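Local coordinates for Alr3699 protein (Nostoc sp., PDB 4XSO), which is a member of the GT-B glycosyltransferase families whose specific role is not established, at residues F207-F212 with H222-A227. Numbering follows the deposited sequence.
Sequences FVVGHF and HILIDA
Leu224 of the helix 221-228 packs across Val209 and His211, two strand residues whose side chains leave the same side of the sheet and which Gly210 separates along the strand. Its isobutyl group divides the work. Leu224 CD1 meets Val209 CG1 at 3.7 Å, a methyl against a methyl, while Leu224 CD2 leans toward the base of the histidine, 3.8 Å from His211 CB, and approaches the imidazole obliquely, 4.1 Å from His211 CD2. Leu224 holds CG anti to its own nitrogen (chi1 175°), which extends the fork toward the strand; the leucine and each strand residue lie alongside each other, pointing opposite ways. Val209 contributes the branch lying anti to its nitrogen, CG1, which is also 4.2 Å from Leu224 CD2. His211 NE2 is hydrogen-bonded to Thr289 OG1 and, weakly, to the carbonyl oxygen of Lys219. The contact thus illustrates how a helix docks on a parallel sheet in a beta-alpha-beta unit, here the strand 207-212, the helix and the neighbouring strand 235-240, within one of the two Rossmann-like domains of a GT-B protein. Buried, and with 141 Å² of surface covered between the segments, it rests on van der Waals contact: the leucine packs against the carbon portion of the histidine, whose hydrogen bonds would tend to fix the rotation of the ring beside it.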
ATOM      1  N   PHE A 207      -2.612  56.390   1.557  1.00 34.33           N
ATOM      2  CA  PHE A 207      -1.627  55.441   1.018  1.00 34.57           C
ATOM      3  C   PHE A 207      -2.018  54.082   1.561  1.00 34.59           C
ATOM      4  O   PHE A 207      -1.911  53.805   2.768  1.00 37.75           O
ATOM      5  CB  PHE A 207      -0.187  55.798   1.400  1.00 35.35           C
ATOM      6  CG  PHE A 207       0.858  55.010   0.676  1.00 35.30           C
ATOM      7  CD1 PHE A 207       1.238  53.754   1.147  1.00 34.81           C
ATOM      8  CD2 PHE A 207       1.421  55.494  -0.516  1.00 36.56           C
ATOM      9  CE1 PHE A 207       2.163  53.005   0.472  1.00 36.84           C
ATOM     10  CE2 PHE A 207       2.390  54.752  -1.184  1.00 37.43           C
ATOM     11  CZ  PHE A 207       2.770  53.505  -0.677  1.00 37.79           C
ATOM     12  N   VAL A 208      -2.494  53.229   0.661  1.00 31.92           N
ATOM     13  CA  VAL A 208      -3.101  51.997   1.042  1.00 33.47           C
ATOM     14  C   VAL A 208      -2.143  50.801   0.875  1.00 34.07           C
ATOM     15  O   VAL A 208      -1.704  50.462  -0.217  1.00 33.37           O
ATOM     16  CB  VAL A 208      -4.369  51.765   0.201  1.00 34.50           C
ATOM     17  CG1 VAL A 208      -4.984  50.410   0.512  1.00 32.60           C
ATOM     18  CG2 VAL A 208      -5.400  52.856   0.439  1.00 34.14           C
ATOM     19  N   VAL A 209      -1.883  50.139   1.975  1.00 29.42           N
ATOM     20  CA  VAL A 209      -1.142  48.909   1.986  1.00 31.41           C
ATOM     21  C   VAL A 209      -2.094  47.748   2.148  1.00 31.57           C
ATOM     22  O   VAL A 209      -2.822  47.649   3.159  1.00 31.01           O
ATOM     23  CB  VAL A 209      -0.141  48.837   3.149  1.00 30.21           C
ATOM     24  CG1 VAL A 209       0.671  47.558   3.048  1.00 33.70           C
ATOM     25  CG2 VAL A 209       0.780  50.034   3.139  1.00 32.93           C
ATOM     26  N   GLY A 210      -2.083  46.819   1.190  1.00 31.36           N
ATOM     27  CA  GLY A 210      -3.016  45.703   1.214  1.00 29.79           C
ATOM     28  C   GLY A 210      -2.300  44.432   1.631  1.00 29.91           C
ATOM     29  O   GLY A 210      -1.157  44.165   1.211  1.00 31.23           O
ATOM     30  N   HIS A 211      -2.990  43.621   2.426  1.00 30.37           N
ATOM     31  CA  HIS A 211      -2.492  42.347   2.826  1.00 29.58           C
ATOM     32  C   HIS A 211      -3.566  41.342   2.452  1.00 30.57           C
ATOM     33  O   HIS A 211      -4.722  41.497   2.878  1.00 34.89           O
ATOM     34  CB  HIS A 211      -2.288  42.392   4.352  1.00 33.48           C
ATOM     35  CG  HIS A 211      -1.491  41.255   4.894  1.00 34.02           C
ATOM     36  ND1 HIS A 211      -1.990  39.975   5.006  1.00 39.15           N
ATOM     37  CD2 HIS A 211      -0.214  41.195   5.331  1.00 35.82           C
ATOM     38  CE1 HIS A 211      -1.050  39.176   5.496  1.00 33.77           C
ATOM     39  NE2 HIS A 211       0.040  39.894   5.673  1.00 33.38           N
ATOM     40  N   PHE A 212      -3.243  40.344   1.675  1.00 26.81           N
ATOM     41  CA  PHE A 212      -4.296  39.459   1.097  1.00 33.30           C
ATOM     42  C   PHE A 212      -4.044  38.014   1.512  1.00 34.88           C
ATOM     43  O   PHE A 212      -3.167  37.381   0.982  1.00 48.93           O
ATOM     44  CB  PHE A 212      -4.218  39.515  -0.412  1.00 29.07           C
ATOM     45  CG  PHE A 212      -4.537  40.855  -0.939  1.00 28.23           C
ATOM     46  CD1 PHE A 212      -3.579  41.808  -0.999  1.00 31.66           C
ATOM     47  CD2 PHE A 212      -5.802  41.159  -1.302  1.00 29.37           C
ATOM     48  CE1 PHE A 212      -3.865  43.054  -1.430  1.00 31.44           C
ATOM     49  CE2 PHE A 212      -6.125  42.426  -1.709  1.00 28.84           C
ATOM     50  CZ  PHE A 212      -5.143  43.366  -1.808  1.00 31.22           C
ATOM     51  N   HIS A 222      -0.021  40.804  12.011  1.00 35.15           N
ATOM     52  CA  HIS A 222       0.418  41.600  13.178  1.00 38.96           C
ATOM     53  C   HIS A 222       1.715  42.372  12.923  1.00 35.51           C
ATOM     54  O   HIS A 222       1.946  43.433  13.501  1.00 33.61           O
ATOM     55  CB  HIS A 222       0.535  40.697  14.447  1.00 37.78           C
ATOM     56  CG  HIS A 222       1.621  39.664  14.352  1.00 41.14           C
ATOM     57  ND1 HIS A 222       1.482  38.490  13.621  1.00 43.53           N
ATOM     58  CD2 HIS A 222       2.880  39.648  14.854  1.00 39.71           C
ATOM     59  CE1 HIS A 222       2.608  37.804  13.688  1.00 42.95           C
ATOM     60  NE2 HIS A 222       3.476  38.495  14.407  1.00 42.75           N
ATOM     61  N   ILE A 223       2.539  41.872  12.013  1.00 38.29           N
ATOM     62  CA  ILE A 223       3.770  42.558  11.605  1.00 35.34           C
ATOM     63  C   ILE A 223       3.432  43.835  10.789  1.00 36.03           C
ATOM     64  O   ILE A 223       3.999  44.876  11.048  1.00 34.71           O
ATOM     65  CB  ILE A 223       4.690  41.601  10.769  1.00 35.69           C
ATOM     66  CG1 ILE A 223       4.932  40.275  11.493  1.00 34.75           C
ATOM     67  CG2 ILE A 223       6.015  42.276  10.383  1.00 35.32           C
ATOM     68  CD1 ILE A 223       5.805  40.457  12.724  1.00 42.32           C
ATOM     69  N   LEU A 224       2.497  43.748   9.810  1.00 29.70           N
ATOM     70  CA  LEU A 224       2.035  44.927   9.096  1.00 31.79           C
ATOM     71  C   LEU A 224       1.463  45.966  10.079  1.00 30.47           C
ATOM     72  O   LEU A 224       1.709  47.156   9.941  1.00 31.40           O
ATOM     73  CB  LEU A 224       1.021  44.553   7.974  1.00 32.55           C
ATOM     74  CG  LEU A 224       0.370  45.736   7.233  1.00 35.74           C
ATOM     75  CD1 LEU A 224       1.433  46.544   6.523  1.00 35.35           C
ATOM     76  CD2 LEU A 224      -0.652  45.210   6.210  1.00 36.81           C
ATOM     77  N   ILE A 225       0.643  45.507  11.017  1.00 32.33           N
ATOM     78  CA  ILE A 225       0.032  46.380  12.028  1.00 37.32           C
ATOM     79  C   ILE A 225       1.134  47.082  12.881  1.00 36.57           C
ATOM     80  O   ILE A 225       1.101  48.299  12.956  1.00 34.91           O
ATOM     81  CB  ILE A 225      -1.020  45.606  12.854  1.00 36.63           C
ATOM     82  CG1 ILE A 225      -2.172  45.184  11.921  1.00 36.42           C
ATOM     83  CG2 ILE A 225      -1.543  46.477  13.980  1.00 33.32           C
ATOM     84  CD1 ILE A 225      -2.957  44.011  12.432  1.00 39.19           C
ATOM     85  N   ASP A 226       2.151  46.351  13.387  1.00 32.90           N
ATOM     86  CA  ASP A 226       3.263  47.023  14.097  1.00 36.89           C
ATOM     87  C   ASP A 226       3.977  48.037  13.198  1.00 39.76           C
ATOM     88  O   ASP A 226       4.230  49.165  13.590  1.00 39.69           O
ATOM     89  CB  ASP A 226       4.284  46.029  14.585  1.00 41.13           C
ATOM     90  CG  ASP A 226       3.847  45.263  15.810  1.00 45.92           C
ATOM     91  OD1 ASP A 226       2.976  45.757  16.517  1.00 48.34           O
ATOM     92  OD2 ASP A 226       4.379  44.138  16.048  1.00 47.76           O
ATOM     93  N   ALA A 227       4.224  47.685  11.935  1.00 35.80           N
ATOM     94  CA  ALA A 227       4.829  48.662  11.039  1.00 33.22           C
ATOM     95  C   ALA A 227       3.926  49.888  10.816  1.00 33.05           C
ATOM     96  O   ALA A 227       4.418  50.997  10.651  1.00 33.71           O
ATOM     97  CB  ALA A 227       5.176  48.025   9.697  1.00 35.24           C
TER